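Side-chain contacts in aminotransferase class-III (Sphaerobacter thermophilus DSM 20745, PDB 6K8H), which is an omega-transaminase of the class-III aminotransferase family, with a pocket that holds (5-hydroxy-4,6-dimethylpyridin-3-yl)methyl dihydrogen phosphate: residues T423-G426 with V427-E431; L343-L346 with G347-R351; R333-P337 with A338-R342. All coordinates share one frame; numbering follows the deposited sequence.

Interaction 1: residues T423-G426 with V427-E431; sequences TPMG and VPEVE
Gly426 and Glu429 meet through a side-chain-to-backbone hydrogen bond at the start of helix 427-445. Gly426 N donates to Glu429 OE1 over 2.8 Å, with an N-H...O angle of 158°. The oxygen is approached on its anti side, and the donor stands out of the carboxylate plane. A bend at chi2 (72°) makes this possible: it folds the acid back along the incoming chain instead of letting it run out from the helix. A second bond starts the helical pattern proper, since Val430 N donates to Gly426 O at 3.2 Å, lying in the carbonyl plane. Gly426 is therefore gripped at both ends of its own residue, its N-H by a side chain and its C=O by the backbone of the first turn.

Packing fills in around these two bonds. The carbon chains of Met425 and Glu429 cross at a slant, with Met425 CG 3.8 Å from Glu429 CB. Beyond CG the methionine runs straight on, away from the acid, and its side chain also touches Ala54 and Phe67. Pro428 sets CD of its ring 3.4 Å from Gly426 C; as a proline it has no N-H to offer, a lack that costs nothing in a first helical turn. Val430 CG2 comes to 3.5 Å from Gly426 O, covering the same carbonyl that its own backbone N uses.

The acid sits beside the start of the helix, whose dipole and nearby N-H groups would favour a negative charge, so it is probably ionised. Gly426 is the N-cap and Glu429 the third helical residue after it: this is the N3 half of a capping box, with a glycine that has no side chain to return the bond.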
loop_
_atom_site.group_PDB
_atom_site.type_symbol
_atom_site.label_atom_id
_atom_site.label_comp_id
_atom_site.label_asym_id
_atom_site.label_seq_id
_atom_site.Cartn_x
_atom_site.Cartn_y
_atom_site.Cartn_z
ATOM N N THR B 423 3.627 -17.242 18.356
ATOM C CA THR B 423 4.635 -18.209 18.778
ATOM C C THR B 423 5.131 -18.033 20.219
ATOM O O THR B 423 5.584 -19.038 20.793
ATOM C CB THR B 423 5.841 -18.188 17.821
ATOM O OG1 THR B 423 6.395 -16.872 17.767
ATOM C CG2 THR B 423 5.448 -18.654 16.416
ATOM N N PRO B 424 5.089 -16.854 20.858
ATOM C CA PRO B 424 5.424 -16.813 22.292
ATOM C C PRO B 424 4.437 -17.565 23.165
ATOM O O PRO B 424 4.713 -17.752 24.358
ATOM C CB PRO B 424 5.424 -15.310 22.618
ATOM C CG PRO B 424 5.688 -14.651 21.330
ATOM C CD PRO B 424 4.971 -15.484 20.312
ATOM N N MET B 425 3.299 -17.996 22.627
ATOM C CA MET B 425 2.287 -18.643 23.447
ATOM C C MET B 425 2.604 -20.107 23.693
ATOM O O MET B 425 3.228 -20.786 22.871
ATOM C CB MET B 425 0.904 -18.542 22.799
ATOM C CG MET B 425 0.303 -17.166 22.869
ATOM S SD MET B 425 -1.299 -17.080 22.037
ATOM C CE MET B 425 -1.663 -15.344 22.291
ATOM N N GLY B 426 2.146 -20.588 24.843
ATOM C CA GLY B 426 2.162 -21.993 25.170
ATOM C C GLY B 426 0.867 -22.412 25.836
ATOM O O GLY B 426 -0.147 -21.704 25.766
ATOM N N VAL B 427 0.888 -23.584 26.473
ATOM C CA VAL B 427 -0.296 -24.041 27.206
ATOM C C VAL B 427 -0.770 -23.027 28.243
ATOM O O VAL B 427 -1.993 -22.847 28.379
ATOM C CB VAL B 427 -0.032 -25.440 27.802
ATOM C CG1 VAL B 427 -1.073 -25.794 28.847
ATOM C CG2 VAL B 427 -0.009 -26.467 26.684
ATOM N N PRO B 428 0.104 -22.357 29.016
ATOM C CA PRO B 428 -0.427 -21.379 29.991
ATOM C C PRO B 428 -1.276 -20.282 29.358
ATOM O O PRO B 428 -2.308 -19.904 29.922
ATOM C CB PRO B 428 0.845 -20.819 30.636
ATOM C CG PRO B 428 1.837 -21.937 30.532
ATOM C CD PRO B 428 1.567 -22.536 29.178
ATOM N N GLU B 429 -0.879 -19.757 28.198
ATOM C CA GLU B 429 -1.690 -18.721 27.556
ATOM C C GLU B 429 -3.025 -19.278 27.071
ATOM O O GLU B 429 -4.051 -18.600 27.165
ATOM C CB GLU B 429 -0.918 -18.086 26.398
ATOM C CG GLU B 429 0.178 -17.107 26.835
ATOM C CD GLU B 429 1.386 -17.810 27.450
ATOM O OE1 GLU B 429 1.613 -19.005 27.143
ATOM O OE2 GLU B 429 2.102 -17.167 28.243
ATOM N N VAL B 430 -3.030 -20.509 26.548
ATOM C CA VAL B 430 -4.269 -21.143 26.092
ATOM C C VAL B 430 -5.227 -21.355 27.263
ATOM O O VAL B 430 -6.428 -21.068 27.175
ATOM C CB VAL B 430 -3.945 -22.469 25.374
ATOM C CG1 VAL B 430 -5.215 -23.271 25.124
ATOM C CG2 VAL B 430 -3.217 -22.202 24.060
ATOM N N GLU B 431 -4.713 -21.886 28.368
ATOM C CA GLU B 431 -5.543 -22.061 29.554
ATOM C C GLU B 431 -6.046 -20.725 30.091
ATOM O O GLU B 431 -7.193 -20.626 30.529
ATOM C CB GLU B 431 -4.768 -22.829 30.624
ATOM C CG GLU B 431 -4.750 -24.308 30.326
ATOM C CD GLU B 431 -3.803 -25.097 31.200
ATOM O OE1 GLU B 431 -3.034 -24.485 31.980
ATOM O OE2 GLU B 431 -3.822 -26.343 31.092
#

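Interaction 2: residues L343-L346 with G347-R351; sequences LATL and GQQLR
Gly347 follows one turn after Leu343, and its backbone N donates to Leu343 O at 2.8 Å. With no side chain of its own, it puts only backbone on this side of helix 337-361.

Gln348 comes next and continues the i to i+4 pattern, its N bonded to Ala344 O. Its side chain starts with CG anti to the backbone N (chi1 -163°) and then bends at chi2, which turns the amide back toward the preceding turn. There a water donates to Gln348 OE1 at 2.8 Å and to Thr345 O at 2.9 Å, so that carbonyl serves this water as well as the N-H of Gln349.

Gln349 lies alongside Thr345, the two side chains pointing the same way. Its CG rests 3.4 Å from Thr345 O, and the extended chain carries OE1 to 3.7 Å from Leu346 CD2, a van der Waals approach to a methyl. Val427 of helix 427-445 borders the same glutamine.

Leu350 N donates to Leu346 O at 2.9 Å. Both leucines are buried, and both touch Val430 and Leu421.

Arg351 folds back along the helix, one face of its guanidinium lying off-centre over Gly347 O and Gln348 N. At the edge of that group, in its plane, NH2 donates to a second water 3.0 Å away. This water reaches on to Ala344 O, a leg whose modelled length is short enough to be treated with caution.

Seen whole, this is an amphipathic helix: glutamines and waters along one side, leucines along the other. Leu346 and Leu350 pack on Val430 of helix 427-445, Leu350 also on Phe374 of strand 373-377, and Leu343 on Ser372, as in the C-terminal part of fold-type I aminotransferases.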
loop_
_atom_site.group_PDB
_atom_site.type_symbol
_atom_site.label_atom_id
_atom_site.label_comp_id
_atom_site.label_asym_id
_atom_site.label_seq_id
_atom_site.Cartn_x
_atom_site.Cartn_y
_atom_site.Cartn_z
ATOM N N LEU B 343 1.846 -24.831 16.888
ATOM C CA LEU B 343 0.718 -23.902 16.815
ATOM C C LEU B 343 -0.591 -24.636 16.553
ATOM O O LEU B 343 -1.636 -24.266 17.100
ATOM C CB LEU B 343 0.953 -22.855 15.731
ATOM C CG LEU B 343 2.106 -21.877 15.954
ATOM C CD1 LEU B 343 2.319 -21.065 14.698
ATOM C CD2 LEU B 343 1.865 -20.978 17.157
ATOM N N ALA B 344 -0.563 -25.667 15.711
ATOM C CA ALA B 344 -1.802 -26.380 15.419
ATOM C C ALA B 344 -2.286 -27.147 16.641
ATOM O O ALA B 344 -3.490 -27.191 16.924
ATOM C CB ALA B 344 -1.594 -27.316 14.228
ATOM N N THR B 345 -1.361 -27.744 17.394
ATOM C CA THR B 345 -1.753 -28.428 18.619
ATOM C C THR B 345 -2.333 -27.442 19.624
ATOM O O THR B 345 -3.386 -27.694 20.224
ATOM C CB THR B 345 -0.562 -29.175 19.200
ATOM O OG1 THR B 345 -0.186 -30.210 18.282
ATOM C CG2 THR B 345 -0.930 -29.779 20.544
ATOM N N LEU B 346 -1.662 -26.300 19.809
ATOM C CA LEU B 346 -2.181 -25.299 20.733
ATOM C C LEU B 346 -3.550 -24.789 20.288
ATOM O O LEU B 346 -4.436 -24.552 21.122
ATOM C CB LEU B 346 -1.193 -24.137 20.848
ATOM C CG LEU B 346 0.081 -24.384 21.666
ATOM C CD1 LEU B 346 1.026 -23.186 21.555
ATOM C CD2 LEU B 346 -0.260 -24.686 23.121
ATOM N N GLY B 347 -3.745 -24.625 18.978
ATOM C CA GLY B 347 -5.035 -24.168 18.484
ATOM C C GLY B 347 -6.130 -25.183 18.730
ATOM O O GLY B 347 -7.237 -24.828 19.155
ATOM N N GLN B 348 -5.835 -26.461 18.484
ATOM C CA GLN B 348 -6.801 -27.511 18.796
ATOM C C GLN B 348 -7.151 -27.515 20.283
ATOM O O GLN B 348 -8.321 -27.670 20.649
ATOM C CB GLN B 348 -6.261 -28.874 18.355
ATOM C CG GLN B 348 -7.332 -29.943 18.260
ATOM C CD GLN B 348 -7.758 -30.470 19.624
ATOM O OE1 GLN B 348 -6.947 -30.538 20.561
ATOM N NE2 GLN B 348 -9.034 -30.844 19.746
ATOM N N GLN B 349 -6.145 -27.372 21.155
ATOM C CA GLN B 349 -6.400 -27.336 22.594
ATOM C C GLN B 349 -7.287 -26.155 22.984
ATOM O O GLN B 349 -8.212 -26.300 23.799
ATOM C CB GLN B 349 -5.072 -27.296 23.351
ATOM C CG GLN B 349 -4.330 -28.622 23.304
ATOM C CD GLN B 349 -3.046 -28.606 24.104
ATOM O OE1 GLN B 349 -2.170 -27.769 23.876
ATOM N NE2 GLN B 349 -2.929 -29.527 25.055
ATOM N N LEU B 350 -7.011 -24.973 22.425
ATOM C CA LEU B 350 -7.856 -23.817 22.710
ATOM C C LEU B 350 -9.286 -24.071 22.249
ATOM O O LEU B 350 -10.245 -23.836 22.997
ATOM C CB LEU B 350 -7.283 -22.555 22.044
ATOM C CG LEU B 350 -7.960 -21.221 22.401
ATOM C CD1 LEU B 350 -6.957 -20.083 22.491
ATOM C CD2 LEU B 350 -9.056 -20.855 21.397
ATOM N N ARG B 351 -9.449 -24.553 21.012
ATOM C CA ARG B 351 -10.788 -24.743 20.458
ATOM C C ARG B 351 -11.572 -25.780 21.257
ATOM O O ARG B 351 -12.758 -25.579 21.560
ATOM C CB ARG B 351 -10.687 -25.141 18.983
ATOM C CG ARG B 351 -10.303 -23.979 18.071
ATOM C CD ARG B 351 -10.561 -24.310 16.608
ATOM N NE ARG B 351 -9.804 -25.493 16.204
ATOM C CZ ARG B 351 -8.554 -25.453 15.766
ATOM N NH1 ARG B 351 -7.911 -24.279 15.650
ATOM N NH2 ARG B 351 -7.953 -26.589 15.434
HETATM O O HOH W 1 -5.003 -26.703 14.942
HETATM O O HOH W 2 -4.101 -30.496 20.654
#

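Interaction 3: residues R333-P337 with A338-R342; sequences RKLTP and AEFDR
Glu339, which takes its backbone cap from Thr336, spends its carboxylate on Arg342 one turn later. The arginine grips it side-on, NH2 to Glu339 OE1 at 2.7 Å and NE to OE2 at 3.1 Å, with the acid at the edge of the guanidinium plane. A water joins Glu339 OE1 to Lys334 O.

The cap itself is longer: Glu339 N donates to Thr336 OG1 at 3.3 Å. Chi1 of 61° places that hydroxyl between the threonine's backbone N and carbonyl carbon, facing the helix start. Phe340 N then bonds to Thr336 O at 2.9 Å, nearly straight on, and Asp341 N to Pro337 O.

Further out, the Phe340 ring lies along the turn. Its CD2 stands 3.2 Å from Thr336 O, and Pro337 CA sits at its edge. Leu335 crosses it at about a right angle, CB 4.0 Å from Phe340 CE2.

The threonine N-cap is thus used in one direction, for the glutamate points its charge at Arg342 and not back at Thr336 N. Paired so closely, that carboxylate is probably ionised, and the salt bridge, with the bonds from Arg342 to Thr423 O and Met425 O, probably limits the rotation of the guanidinium.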
loop_
_atom_site.group_PDB
_atom_site.type_symbol
_atom_site.label_atom_id
_atom_site.label_comp_id
_atom_site.label_asym_id
_atom_site.label_seq_id
_atom_site.Cartn_x
_atom_site.Cartn_y
_atom_site.Cartn_z
ATOM N N ARG B 333 11.579 -17.695 8.290
ATOM C CA ARG B 333 12.548 -18.728 8.638
ATOM C C ARG B 333 12.284 -19.296 10.019
ATOM O O ARG B 333 12.588 -20.467 10.269
ATOM C CB ARG B 333 13.979 -18.193 8.574
ATOM C CG ARG B 333 14.593 -18.285 7.176
ATOM C CD ARG B 333 16.028 -17.749 7.150
ATOM N NE ARG B 333 16.548 -17.787 5.784
ATOM C CZ ARG B 333 17.680 -17.209 5.390
ATOM N NH1 ARG B 333 18.419 -16.536 6.266
ATOM N NH2 ARG B 333 18.066 -17.302 4.117
ATOM N N LYS B 334 11.750 -18.478 10.935
ATOM C CA LYS B 334 11.382 -18.971 12.258
ATOM C C LYS B 334 10.128 -19.839 12.260
ATOM O O LYS B 334 9.906 -20.568 13.237
ATOM C CB LYS B 334 11.201 -17.795 13.219
ATOM C CG LYS B 334 12.508 -17.085 13.537
ATOM C CD LYS B 334 12.300 -15.726 14.218
ATOM C CE LYS B 334 11.481 -15.834 15.478
ATOM N NZ LYS B 334 12.315 -16.111 16.682
ATOM N N LEU B 335 9.290 -19.758 11.218
ATOM C CA LEU B 335 8.086 -20.588 11.081
ATOM C C LEU B 335 8.457 -21.875 10.351
ATOM O O LEU B 335 8.300 -22.005 9.136
ATOM C CB LEU B 335 6.992 -19.849 10.324
ATOM C CG LEU B 335 6.103 -18.811 10.977
ATOM C CD1 LEU B 335 5.147 -18.283 9.902
ATOM C CD2 LEU B 335 5.343 -19.390 12.160
ATOM N N THR B 336 8.989 -22.823 11.112
ATOM C CA THR B 336 9.402 -24.137 10.630
ATOM C C THR B 336 8.247 -25.123 10.699
ATOM O O THR B 336 7.237 -24.864 11.358
ATOM C CB THR B 336 10.548 -24.634 11.494
ATOM O OG1 THR B 336 10.072 -24.744 12.844
ATOM C CG2 THR B 336 11.695 -23.647 11.459
ATOM N N PRO B 337 8.379 -26.300 10.062
ATOM C CA PRO B 337 7.351 -27.343 10.241
ATOM C C PRO B 337 7.060 -27.669 11.703
ATOM O O PRO B 337 5.884 -27.844 12.078
ATOM C CB PRO B 337 7.946 -28.546 9.488
ATOM C CG PRO B 337 8.766 -27.912 8.381
ATOM C CD PRO B 337 9.358 -26.662 9.014
ATOM N N ALA B 338 8.091 -27.720 12.556
ATOM C CA ALA B 338 7.842 -27.982 13.974
ATOM C C ALA B 338 7.012 -26.867 14.610
ATOM O O ALA B 338 6.153 -27.125 15.467
ATOM C CB ALA B 338 9.168 -28.151 14.718
ATOM N N GLU B 339 7.247 -25.622 14.205
ATOM C CA GLU B 339 6.450 -24.533 14.763
ATOM C C GLU B 339 5.010 -24.592 14.274
ATOM O O GLU B 339 4.075 -24.352 15.053
ATOM C CB GLU B 339 7.092 -23.186 14.439
ATOM C CG GLU B 339 8.240 -22.865 15.383
ATOM C CD GLU B 339 7.787 -22.787 16.839
ATOM O OE1 GLU B 339 7.048 -21.838 17.180
ATOM O OE2 GLU B 339 8.148 -23.683 17.637
ATOM N N PHE B 340 4.801 -24.935 12.996
ATOM C CA PHE B 340 3.431 -25.092 12.525
ATOM C C PHE B 340 2.711 -26.181 13.310
ATOM O O PHE B 340 1.557 -25.993 13.720
ATOM C CB PHE B 340 3.420 -25.397 11.027
ATOM C CG PHE B 340 3.574 -24.175 10.159
ATOM C CD1 PHE B 340 2.530 -23.283 10.003
ATOM C CD2 PHE B 340 4.765 -23.924 9.500
ATOM C CE1 PHE B 340 2.669 -22.152 9.198
ATOM C CE2 PHE B 340 4.917 -22.801 8.703
ATOM C CZ PHE B 340 3.866 -21.916 8.553
ATOM N N ASP B 341 3.394 -27.310 13.560
ATOM C CA ASP B 341 2.804 -28.403 14.339
ATOM C C ASP B 341 2.430 -27.952 15.749
ATOM O O ASP B 341 1.342 -28.270 16.252
ATOM C CB ASP B 341 3.777 -29.585 14.425
ATOM C CG ASP B 341 3.927 -30.332 13.109
ATOM O OD1 ASP B 341 3.142 -30.086 12.160
ATOM O OD2 ASP B 341 4.850 -31.179 13.029
ATOM N N ARG B 342 3.333 -27.218 16.410
ATOM C CA ARG B 342 3.060 -26.761 17.771
ATOM C C ARG B 342 1.878 -25.797 17.810
ATOM O O ARG B 342 1.002 -25.907 18.675
ATOM C CB ARG B 342 4.311 -26.108 18.367
ATOM C CG ARG B 342 4.159 -25.723 19.832
ATOM C CD ARG B 342 5.452 -25.139 20.408
ATOM N NE ARG B 342 5.852 -23.879 19.779
ATOM C CZ ARG B 342 5.401 -22.686 20.157
ATOM N NH1 ARG B 342 4.527 -22.600 21.141
ATOM N NH2 ARG B 342 5.812 -21.582 19.556
HETATM O O HOH W 3 8.734 -19.613 15.783
HETATM O O HOH W 4 4.569 -28.820 10.202
#

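In the fold
Interactions 3 and 2 follow each other on helix 337-361, their centres about 14 Å apart, and interaction 1 returns from much later in the chain to lie against both. With interaction 2, centres about 10 Å away, the meeting is packing: Leu346 CD2 is 3.7 Å from Gly426 C, and Val430 CG1 is 3.6 Å from Leu350 CA. With interaction 3 it is polar, since Arg342 NH1 and NH2 probably bond to Met425 O and Thr423 O, each at 2.8 Å. One arginine thus joins the first turns of helix 337-361 to the loop that leads into helix 427-445. No residue of these segments is among those lining the ligand pocket.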